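PDB 5BN3: V-type ATP synthase alpha chain from Nanoarchaeum equitans Kin4-M, which belongs to the alpha/beta family of V-type ATP synthase subunits, a P-loop protein that holds adenosine-5'-diphosphate and magnesium in this structure. Local coordinates for residues A[229-232]-A[233-237]; A[202-205]-A[206-209]; A[256-259]-A[260-264]; A[275-278]-A[279-282]. All coordinates share one frame; numbering follows the deposited sequence.

Overall arrangement
All four contacts are local and lie in the P-loop nucleotide-binding domain, in series along the chain. Contacts 1, 2 and 4 are buried; contact 3 is only partly so, with acidic residues on its helix, one side of which meets a neighbouring NEQ263 subunit. Helix 229-239 of contact 1 is the middle element: it packs on Leu207 of contact 2 and on helix 254-263 of contact 3, and its Ala237 carbonyl takes a probable hydrogen bond from Arg279 of contact 4. Contacts 3 and 4 share an apolar seam. Chemistry follows place: phosphate and metal at contact 1, a carboxylate gripping backbone at contact 2, watered acids at contact 3, shared carbonyls at contact 4.

Contact 1 (A[229-232]-A[233-237]); sequences KTVL and NQQIA. With MG (magnesium ion), chain K; ADP (adenosine-5'-diphosphate), chain C.
Asn233 grips the carbonyl of Lys229 twice. Its backbone N makes the helical bond to Lys229 O, and its ND2 reaches the same oxygen from the opposite face of the carbonyl plane at 3.1 Å, 43° out of it. An asparagine suits this place because its other end, OD1, bonds Asn318.

The Lys229 side chain itself leaves the helix for adenosine-5'-diphosphate. Its CB and CG skirt the beta-phosphate oxygen O1B, CD carries the chain on, and the bends at chi3 (-112°) and chi4 fold CE back, so that NZ closes on ADP O1B at 2.6 Å. Backbone N of Lys229 bonds that oxygen too. This is the P-loop (Walker A) design, in which the first helical turn offers its amides to phosphate: Thr230 N meets ADP O2B, and Val231 N meets ADP O1A at 2.8 Å.

Thr230 divides its two branches. OG1 binds magnesium at 2.0 Å and is also hydrogen-bonded to Asp320; ADP O2B and four waters complete the metal's six ligands. CG2, anti to the backbone N, runs beside the extended Gln234, 3.8 Å from NE2. Val231, compact and branched, lays CG1 3.4 Å from ADP N7.

Contact 2 (A[202-205]-A[206-209]); sequences TGTR and VLDI
Thr202 meets the carboxylate of Asp208 with both its backbone and its hydroxyl. Its N donates to Asp208 OD1 at 2.6 Å on the syn side, and OG1 donates to the same oxygen from the opposite face of the carboxylate plane, 45° out of it. The hydroxyl can do this because chi1 of 65° sets OG1 between the backbone N and the carbonyl carbon. There it also accepts from Thr204 N at 3.0 Å, which makes an ST turn. A threonine thus serves as donor and acceptor at once, while Leu207 crosses it at about a right angle, CB 3.6 Å from Thr202 OG1.

Gly203 follows, and its N reaches the syn lone pair of Asp208 OD2 at 2.8 Å. The positive phi of 96° would press any CB against the preceding carbonyl, which accounts for a glycine. Three donors therefore hold the buried carboxylate and fix its rotation, and they would be expected to stabilise its negative charge.

Thr204 sits at the N-cap position. Its O receives weak bonds from Leu207 N and Asp208 N, and its CG2 lies alongside Val206 CG1 at 3.9 Å.

Arg205 opens the helix. Its O takes Ile209 N nearly end-on and Asp208 N from above the carbonyl plane. Its guanidinium group turns elsewhere, to the carbonyl oxygens of Phe488 and Gln490 and, in a salt bridge, to Asp498.

Here an ST turn leads into the short helix 205-210, whose Asp208 ties it to the preceding loop, beside the P-loop helix 229-239 of the nucleotide-binding domain.

Contact 3 (A[256-259]-A[260-264]); sequences EMTE and VLEEF
Val260 sets its CG2 3.4 Å from Glu256 O, in helix 254-263, the crossover helix of a beta-alpha-beta unit between strands 244-250 and 280-285. Its backbone N bonds that oxygen only weakly. The other branch, CG1, stands 3.7 Å above the plane of the Phe264 ring, over its centre, a placement that a beta-branched valine one turn earlier can reach.

Leu261 N bonds Met257 O, and its CG rests 3.5 Å from the same oxygen.

Glu262 runs extended beside Thr258, with OE2 3.9 Å from Thr258 CG2. Both polar ends look to the adjacent NEQ263 subunit: Glu262 OE2 accepts from its Val106 N, and Thr258 OG1 bonds its Pro101 O.

Glu263 holds its CG anti to its carbonyl carbon (chi1 -63°), 3.4 Å from Glu259 OE2, and the bend at chi2 then places the carboxylate. The two carboxylates are turned only 22° apart, with Glu259 OE1 and Glu263 OE2 4.5 Å from each other. The like charges might raise the pair's proton affinity, which the long, weak ion pair of Glu263 with Lys266 would partly offset. A water lies 2.8 Å from Glu259 OE1 and 2.5 Å from Glu263 OE2 and may bridge them.

Contact 4 (A[275-278]-A[279-282]); sequences PLMY and RTIL
Leu276 O is the polar centre of this turn and accepts two hydrogen bonds from opposite faces of its carbonyl plane. Arg279 N comes to it at 3.2 Å, and Thr280 OG1 at 2.8 Å, 46° out of the plane. The hydroxyl is brought there by a chi1 of -54°, which puts OG1 anti to the carbonyl carbon of Thr280. The Arg279 CG methylene also lies against Leu276 O, at 3.3 Å. A threonine fits because it adds a side-chain donor to the close of the turn and, being beta-branched, is at home at the start of a strand. A third bond, Thr280 N to Met277 O at 3.0 Å, also arrives from well above the carbonyl plane, as the tight 3-10 winding of 276-278 unrolls into extended chain.

Apolar contact is lighter. Met277, bent at chi2 and chi3, swings its CE back across the Leu282 side chain at about a right angle, meeting CG at 4.0 Å; a long, pliant methionine can span this interval.

Charge is handled elsewhere. From NE onward the extended Arg279 reaches the carbonyl oxygens of Ala240 and Ser242 with NH1 and that of Ala237 with NH2, just where helix 229-239 finishes.

Strand 280-285, which this turn starts, runs parallel to strand 244-250, while Leu282 packs on Val260 and Leu261 of helix 254-263 and Ile281 on helix 293-309.

Contact 1 (A[229-232]-A[233-237])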
loop_
_atom_site.group_PDB
_atom_site.type_symbol
_atom_site.label_atom_id
_atom_site.label_comp_id
_atom_site.label_asym_id
_atom_site.label_seq_id
_atom_site.Cartn_x
_atom_site.Cartn_y
_atom_site.Cartn_z
ATOM N N LYS A 229 3.723 -23.117 15.508
ATOM C CA LYS A 229 5.159 -23.227 15.228
ATOM C C LYS A 229 5.941 -23.816 16.395
ATOM O O LYS A 229 6.748 -24.731 16.220
ATOM C CB LYS A 229 5.758 -21.846 14.947
ATOM C CG LYS A 229 5.342 -21.168 13.669
ATOM C CD LYS A 229 5.977 -19.789 13.637
ATOM C CE LYS A 229 4.943 -18.688 13.753
ATOM N NZ LYS A 229 4.019 -18.790 14.908
ATOM N N THR A 230 5.714 -23.261 17.581
ATOM C CA THR A 230 6.475 -23.640 18.772
ATOM C C THR A 230 6.231 -25.093 19.177
ATOM O O THR A 230 7.174 -25.825 19.477
ATOM C CB THR A 230 6.160 -22.700 19.954
ATOM O OG1 THR A 230 6.614 -21.373 19.643
ATOM C CG2 THR A 230 6.845 -23.183 21.220
ATOM N N VAL A 231 4.968 -25.508 19.181
ATOM C CA VAL A 231 4.625 -26.890 19.494
ATOM C C VAL A 231 5.224 -27.840 18.460
ATOM O O VAL A 231 5.771 -28.887 18.813
ATOM C CB VAL A 231 3.096 -27.087 19.582
ATOM C CG1 VAL A 231 2.749 -28.563 19.659
ATOM C CG2 VAL A 231 2.542 -26.356 20.791
ATOM N N LEU A 232 5.141 -27.463 17.188
ATOM C CA LEU A 232 5.681 -28.298 16.118
ATOM C C LEU A 232 7.183 -28.489 16.267
ATOM O O LEU A 232 7.684 -29.600 16.133
ATOM C CB LEU A 232 5.361 -27.707 14.742
ATOM C CG LEU A 232 5.812 -28.586 13.572
ATOM C CD1 LEU A 232 5.125 -29.934 13.647
ATOM C CD2 LEU A 232 5.533 -27.929 12.232
ATOM N N ASN A 233 7.899 -27.406 16.549
ATOM C CA ASN A 233 9.343 -27.492 16.752
ATOM C C ASN A 233 9.711 -28.293 17.999
ATOM O O ASN A 233 10.695 -29.037 17.996
ATOM C CB ASN A 233 9.970 -26.096 16.800
ATOM C CG ASN A 233 10.393 -25.599 15.429
ATOM O OD1 ASN A 233 11.512 -25.859 14.980
ATOM N ND2 ASN A 233 9.502 -24.879 14.757
ATOM N N GLN A 234 8.919 -28.142 19.060
ATOM C CA GLN A 234 9.132 -28.901 20.290
ATOM C C GLN A 234 8.867 -30.389 20.081
ATOM O O GLN A 234 9.554 -31.231 20.656
ATOM C CB GLN A 234 8.256 -28.357 21.426
ATOM C CG GLN A 234 8.739 -27.033 22.012
ATOM C CD GLN A 234 7.822 -26.498 23.097
ATOM O OE1 GLN A 234 6.701 -26.979 23.276
ATOM N NE2 GLN A 234 8.296 -25.495 23.828
ATOM N N GLN A 235 7.863 -30.704 19.267
ATOM C CA GLN A 235 7.572 -32.091 18.907
ATOM C C GLN A 235 8.735 -32.714 18.154
ATOM O O GLN A 235 9.096 -33.865 18.392
ATOM C CB GLN A 235 6.305 -32.174 18.051
ATOM C CG GLN A 235 5.019 -32.005 18.835
ATOM C CD GLN A 235 4.875 -33.028 19.942
ATOM O OE1 GLN A 235 5.082 -32.721 21.116
ATOM N NE2 GLN A 235 4.511 -34.252 19.575
ATOM N N ILE A 236 9.311 -31.951 17.231
ATOM C CA ILE A 236 10.497 -32.400 16.517
ATOM C C ILE A 236 11.652 -32.581 17.502
ATOM O O ILE A 236 12.325 -33.602 17.485
ATOM C CB ILE A 236 10.895 -31.408 15.402
ATOM C CG1 ILE A 236 9.787 -31.328 14.347
ATOM C CG2 ILE A 236 12.204 -31.822 14.759
ATOM C CD1 ILE A 236 10.030 -30.282 13.277
ATOM N N ALA A 237 11.861 -31.599 18.373
ATOM C CA ALA A 237 12.914 -31.689 19.382
ATOM C C ALA A 237 12.739 -32.911 20.290
ATOM O O ALA A 237 13.720 -33.488 20.758
ATOM C CB ALA A 237 12.961 -30.416 20.204
HETATM MG MG MG K . 5.445 -19.697 19.447
HETATM P PB ADP C . 2.750 -20.330 17.686
HETATM O O1B ADP C . 2.653 -20.524 16.196
HETATM O O2B ADP C . 4.070 -20.727 18.287
HETATM O O3B ADP C . 2.222 -18.997 18.153
HETATM P PA ADP C . 1.943 -22.487 19.415
HETATM O O1A ADP C . 2.992 -23.473 18.991
HETATM O O2A ADP C . 2.095 -21.750 20.720
HETATM O O3A ADP C . 1.689 -21.423 18.228
HETATM O "O5'" ADP C . 0.530 -23.257 19.432
HETATM C "C5'" ADP C . -0.679 -22.520 19.609
HETATM C "C4'" ADP C . -1.742 -23.405 20.250
HETATM O "O4'" ADP C . -2.043 -24.519 19.399
HETATM C "C3'" ADP C . -1.232 -23.949 21.573
HETATM O "O3'" ADP C . -2.177 -23.647 22.604
HETATM C "C2'" ADP C . -1.122 -25.444 21.365
HETATM O "O2'" ADP C . -1.616 -26.165 22.493
HETATM C "C1'" ADP C . -1.955 -25.742 20.130
HETATM N N9 ADP C . -1.285 -26.785 19.316
HETATM C C8 ADP C . -0.377 -26.573 18.346
HETATM N N7 ADP C . 0.037 -27.747 17.804
HETATM C C5 ADP C . -0.620 -28.740 18.433
HETATM C C6 ADP C . -0.655 -30.217 18.347
HETATM N N6 ADP C . 0.115 -30.890 17.452
HETATM N N1 ADP C . -1.488 -30.867 19.192
HETATM C C2 ADP C . -2.258 -30.211 20.083
HETATM N N3 ADP C . -2.275 -28.873 20.214
HETATM C C4 ADP C . -1.492 -28.098 19.429
HETATM O O HOH W 1 4.345 -20.413 21.053
HETATM O O HOH W 2 4.311 -17.966 19.206
HETATM O O HOH W 3 6.725 -19.042 17.960
HETATM O O HOH W 4 6.776 -18.758 20.755
#

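Contact 2 (A[202-205]-A[206-209])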
loop_
_atom_site.group_PDB
_atom_site.type_symbol
_atom_site.label_atom_id
_atom_site.label_comp_id
_atom_site.label_asym_id
_atom_site.label_seq_id
_atom_site.Cartn_x
_atom_site.Cartn_y
_atom_site.Cartn_z
ATOM N N THR A 202 10.916 -37.393 11.936
ATOM C CA THR A 202 10.546 -36.488 13.022
ATOM C C THR A 202 9.673 -37.146 14.082
ATOM O O THR A 202 9.709 -36.764 15.251
ATOM C CB THR A 202 9.805 -35.245 12.484
ATOM O OG1 THR A 202 8.558 -35.639 11.898
ATOM C CG2 THR A 202 10.645 -34.538 11.440
ATOM N N GLY A 203 8.876 -38.125 13.669
ATOM C CA GLY A 203 7.902 -38.721 14.564
ATOM C C GLY A 203 6.547 -38.070 14.376
ATOM O O GLY A 203 5.562 -38.463 15.003
ATOM N N THR A 204 6.508 -37.056 13.514
ATOM C CA THR A 204 5.259 -36.409 13.124
ATOM C C THR A 204 4.909 -36.847 11.704
ATOM O O THR A 204 5.700 -36.657 10.778
ATOM C CB THR A 204 5.376 -34.874 13.193
ATOM O OG1 THR A 204 5.625 -34.473 14.548
ATOM C CG2 THR A 204 4.091 -34.217 12.709
ATOM N N ARG A 205 3.722 -37.430 11.541
ATOM C CA ARG A 205 3.320 -38.071 10.286
ATOM C C ARG A 205 3.383 -37.174 9.046
ATOM O O ARG A 205 3.958 -37.560 8.026
ATOM C CB ARG A 205 1.916 -38.680 10.425
ATOM C CG ARG A 205 1.849 -39.862 11.391
ATOM C CD ARG A 205 0.464 -40.499 11.420
ATOM N NE ARG A 205 -0.507 -39.682 12.144
ATOM C CZ ARG A 205 -0.706 -39.750 13.456
ATOM N NH1 ARG A 205 -0.000 -40.594 14.192
ATOM N NH2 ARG A 205 -1.608 -38.971 14.033
ATOM N N VAL A 206 2.794 -35.985 9.130
ATOM C CA VAL A 206 2.763 -35.083 7.980
ATOM C C VAL A 206 4.175 -34.684 7.546
ATOM O O VAL A 206 4.445 -34.511 6.357
ATOM C CB VAL A 206 1.871 -33.838 8.249
ATOM C CG1 VAL A 206 2.404 -33.021 9.426
ATOM C CG2 VAL A 206 1.747 -32.978 7.002
ATOM N N LEU A 207 5.084 -34.579 8.510
ATOM C CA LEU A 207 6.462 -34.200 8.209
ATOM C C LEU A 207 7.313 -35.383 7.753
ATOM O O LEU A 207 8.355 -35.195 7.129
ATOM C CB LEU A 207 7.116 -33.528 9.417
ATOM C CG LEU A 207 6.468 -32.249 9.944
ATOM C CD1 LEU A 207 7.390 -31.553 10.930
ATOM C CD2 LEU A 207 6.115 -31.322 8.798
ATOM N N ASP A 208 6.876 -36.600 8.062
ATOM C CA ASP A 208 7.661 -37.786 7.719
ATOM C C ASP A 208 7.302 -38.382 6.359
ATOM O O ASP A 208 8.157 -38.946 5.678
ATOM C CB ASP A 208 7.545 -38.851 8.818
ATOM C CG ASP A 208 8.216 -38.431 10.112
ATOM O OD1 ASP A 208 9.025 -37.480 10.082
ATOM O OD2 ASP A 208 7.939 -39.058 11.159
ATOM N N ILE A 209 6.041 -38.249 5.963
ATOM C CA ILE A 209 5.580 -38.843 4.713
ATOM C C ILE A 209 5.258 -37.797 3.651
ATOM O O ILE A 209 5.735 -37.881 2.518
ATOM C CB ILE A 209 4.331 -39.717 4.935
ATOM C CG1 ILE A 209 4.612 -40.783 5.992
ATOM C CG2 ILE A 209 3.907 -40.372 3.639
ATOM C CD1 ILE A 209 5.713 -41.754 5.609
#

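Contact 3 (A[256-259]-A[260-264])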
loop_
_atom_site.group_PDB
_atom_site.type_symbol
_atom_site.label_atom_id
_atom_site.label_comp_id
_atom_site.label_asym_id
_atom_site.label_seq_id
_atom_site.Cartn_x
_atom_site.Cartn_y
_atom_site.Cartn_z
ATOM N N GLU A 256 8.130 -20.955 27.591
ATOM C CA GLU A 256 8.303 -22.033 26.622
ATOM C C GLU A 256 9.639 -22.745 26.808
ATOM O O GLU A 256 9.755 -23.944 26.550
ATOM C CB GLU A 256 8.136 -21.504 25.194
ATOM C CG GLU A 256 6.688 -21.144 24.867
ATOM C CD GLU A 256 6.558 -20.147 23.737
ATOM O OE1 GLU A 256 7.597 -19.683 23.216
ATOM O OE2 GLU A 256 5.408 -19.822 23.369
ATOM N N MET A 257 10.645 -22.007 27.263
ATOM C CA MET A 257 11.916 -22.613 27.639
ATOM C C MET A 257 11.745 -23.412 28.928
ATOM O O MET A 257 12.250 -24.530 29.051
ATOM C CB MET A 257 12.987 -21.533 27.819
ATOM C CG MET A 257 13.193 -20.628 26.610
ATOM S SD MET A 257 14.103 -21.406 25.258
ATOM C CE MET A 257 12.773 -22.155 24.318
ATOM N N THR A 258 11.019 -22.830 29.880
ATOM C CA THR A 258 10.726 -23.483 31.152
ATOM C C THR A 258 9.931 -24.774 30.946
ATOM O O THR A 258 10.150 -25.765 31.644
ATOM C CB THR A 258 9.935 -22.543 32.084
ATOM O OG1 THR A 258 10.575 -21.260 32.129
ATOM C CG2 THR A 258 9.859 -23.119 33.484
ATOM N N GLU A 259 9.011 -24.756 29.985
ATOM C CA GLU A 259 8.216 -25.937 29.642
ATOM C C GLU A 259 9.100 -27.117 29.241
ATOM O O GLU A 259 8.884 -28.246 29.686
ATOM C CB GLU A 259 7.239 -25.605 28.510
ATOM C CG GLU A 259 6.688 -26.819 27.768
ATOM C CD GLU A 259 5.572 -27.527 28.520
ATOM O OE1 GLU A 259 5.222 -27.084 29.633
ATOM O OE2 GLU A 259 5.041 -28.527 27.990
ATOM N N VAL A 260 10.097 -26.846 28.404
ATOM C CA VAL A 260 11.044 -27.871 27.980
ATOM C C VAL A 260 11.829 -28.407 29.178
ATOM O O VAL A 260 12.021 -29.615 29.313
ATOM C CB VAL A 260 12.016 -27.326 26.915
ATOM C CG1 VAL A 260 13.062 -28.366 26.566
ATOM C CG2 VAL A 260 11.254 -26.905 25.670
ATOM N N LEU A 261 12.266 -27.502 30.050
ATOM C CA LEU A 261 12.988 -27.876 31.265
ATOM C C LEU A 261 12.154 -28.779 32.170
ATOM O O LEU A 261 12.691 -29.660 32.840
ATOM C CB LEU A 261 13.408 -26.626 32.044
ATOM C CG LEU A 261 14.521 -25.755 31.464
ATOM C CD1 LEU A 261 14.753 -24.529 32.340
ATOM C CD2 LEU A 261 15.796 -26.559 31.337
ATOM N N GLU A 262 10.843 -28.559 32.186
ATOM C CA GLU A 262 9.947 -29.323 33.051
ATOM C C GLU A 262 9.574 -30.692 32.481
ATOM O O GLU A 262 9.444 -31.662 33.225
ATOM C CB GLU A 262 8.670 -28.525 33.345
ATOM C CG GLU A 262 8.863 -27.322 34.264
ATOM C CD GLU A 262 7.548 -26.689 34.686
ATOM O OE1 GLU A 262 6.480 -27.236 34.335
ATOM O OE2 GLU A 262 7.580 -25.644 35.373
ATOM N N GLU A 263 9.408 -30.766 31.164
ATOM C CA GLU A 263 8.836 -31.954 30.527
ATOM C C GLU A 263 9.857 -32.964 29.994
ATOM O O GLU A 263 9.678 -34.169 30.155
ATOM C CB GLU A 263 7.871 -31.539 29.411
ATOM C CG GLU A 263 6.664 -30.754 29.902
ATOM C CD GLU A 263 5.773 -31.572 30.813
ATOM O OE1 GLU A 263 5.586 -32.775 30.536
ATOM O OE2 GLU A 263 5.263 -31.015 31.809
ATOM N N PHE A 264 10.916 -32.476 29.355
ATOM C CA PHE A 264 11.940 -33.348 28.766
ATOM C C PHE A 264 12.635 -34.334 29.733
ATOM O O PHE A 264 12.949 -35.457 29.335
ATOM C CB PHE A 264 12.973 -32.526 27.981
ATOM C CG PHE A 264 12.516 -32.121 26.600
ATOM C CD1 PHE A 264 11.238 -31.615 26.392
ATOM C CD2 PHE A 264 13.369 -32.232 25.512
ATOM C CE1 PHE A 264 10.817 -31.239 25.126
ATOM C CE2 PHE A 264 12.954 -31.853 24.240
ATOM C CZ PHE A 264 11.677 -31.357 24.048
HETATM O O HOH W 5 4.866 -28.547 32.034
#

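Contact 4 (A[275-278]-A[279-282])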
loop_
_atom_site.group_PDB
_atom_site.type_symbol
_atom_site.label_atom_id
_atom_site.label_comp_id
_atom_site.label_asym_id
_atom_site.label_seq_id
_atom_site.Cartn_x
_atom_site.Cartn_y
_atom_site.Cartn_z
ATOM N N PRO A 275 16.403 -40.554 29.005
ATOM C CA PRO A 275 15.546 -39.362 29.006
ATOM C C PRO A 275 15.989 -38.334 27.965
ATOM O O PRO A 275 17.189 -38.179 27.728
ATOM C CB PRO A 275 15.703 -38.808 30.427
ATOM C CG PRO A 275 16.976 -39.383 30.934
ATOM C CD PRO A 275 17.144 -40.716 30.269
ATOM N N LEU A 276 15.022 -37.648 27.358
ATOM C CA LEU A 276 15.282 -36.735 26.248
ATOM C C LEU A 276 16.276 -35.629 26.581
ATOM O O LEU A 276 17.036 -35.190 25.719
ATOM C CB LEU A 276 13.974 -36.108 25.759
ATOM C CG LEU A 276 12.923 -37.049 25.170
ATOM C CD1 LEU A 276 11.748 -36.262 24.614
ATOM C CD2 LEU A 276 13.538 -37.901 24.089
ATOM N N MET A 277 16.268 -35.181 27.830
ATOM C CA MET A 277 17.105 -34.057 28.242
ATOM C C MET A 277 18.600 -34.300 28.013
ATOM O O MET A 277 19.343 -33.370 27.707
ATOM C CB MET A 277 16.839 -33.714 29.710
ATOM C CG MET A 277 17.138 -32.273 30.067
ATOM S SD MET A 277 16.062 -31.120 29.188
ATOM C CE MET A 277 17.256 -29.890 28.669
ATOM N N TYR A 278 19.036 -35.550 28.136
ATOM C CA TYR A 278 20.460 -35.865 28.043
ATOM C C TYR A 278 21.055 -35.693 26.640
ATOM O O TYR A 278 22.276 -35.664 26.487
ATOM C CB TYR A 278 20.738 -37.276 28.571
ATOM C CG TYR A 278 20.589 -37.433 30.064
ATOM C CD1 TYR A 278 20.696 -36.339 30.912
ATOM C CD2 TYR A 278 20.354 -38.679 30.628
ATOM C CE1 TYR A 278 20.565 -36.483 32.278
ATOM C CE2 TYR A 278 20.221 -38.831 31.994
ATOM C CZ TYR A 278 20.328 -37.727 32.813
ATOM O OH TYR A 278 20.199 -37.864 34.174
ATOM N N ARG A 279 20.198 -35.585 25.625
ATOM C CA ARG A 279 20.654 -35.338 24.255
ATOM C C ARG A 279 20.329 -33.914 23.813
ATOM O O ARG A 279 20.565 -33.543 22.662
ATOM C CB ARG A 279 20.006 -36.325 23.276
ATOM C CG ARG A 279 18.540 -36.014 22.957
ATOM C CD ARG A 279 18.049 -36.769 21.729
ATOM N NE ARG A 279 16.676 -36.407 21.372
ATOM C CZ ARG A 279 16.038 -36.854 20.295
ATOM N NH1 ARG A 279 16.647 -37.681 19.457
ATOM N NH2 ARG A 279 14.794 -36.470 20.050
ATOM N N THR A 280 19.804 -33.118 24.736
ATOM C CA THR A 280 19.280 -31.799 24.397
ATOM C C THR A 280 20.116 -30.646 24.960
ATOM O O THR A 280 20.565 -30.688 26.108
ATOM C CB THR A 280 17.825 -31.665 24.889
ATOM O OG1 THR A 280 17.049 -32.756 24.375
ATOM C CG2 THR A 280 17.214 -30.352 24.424
ATOM N N ILE A 281 20.326 -29.624 24.136
ATOM C CA ILE A 281 20.946 -28.377 24.578
ATOM C C ILE A 281 19.972 -27.228 24.335
ATOM O O ILE A 281 19.444 -27.079 23.231
ATOM C CB ILE A 281 22.254 -28.094 23.819
ATOM C CG1 ILE A 281 23.223 -29.268 23.974
ATOM C CG2 ILE A 281 22.897 -26.806 24.315
ATOM C CD1 ILE A 281 24.487 -29.124 23.158
ATOM N N LEU A 282 19.736 -26.422 25.365
ATOM C CA LEU A 282 18.800 -25.306 25.266
ATOM C C LEU A 282 19.532 -23.971 25.248
ATOM O O LEU A 282 20.361 -23.695 26.117
ATOM C CB LEU A 282 17.806 -25.327 26.431
ATOM C CG LEU A 282 16.858 -26.521 26.563
ATOM C CD1 LEU A 282 15.797 -26.251 27.621
ATOM C CD2 LEU A 282 16.209 -26.831 25.235
#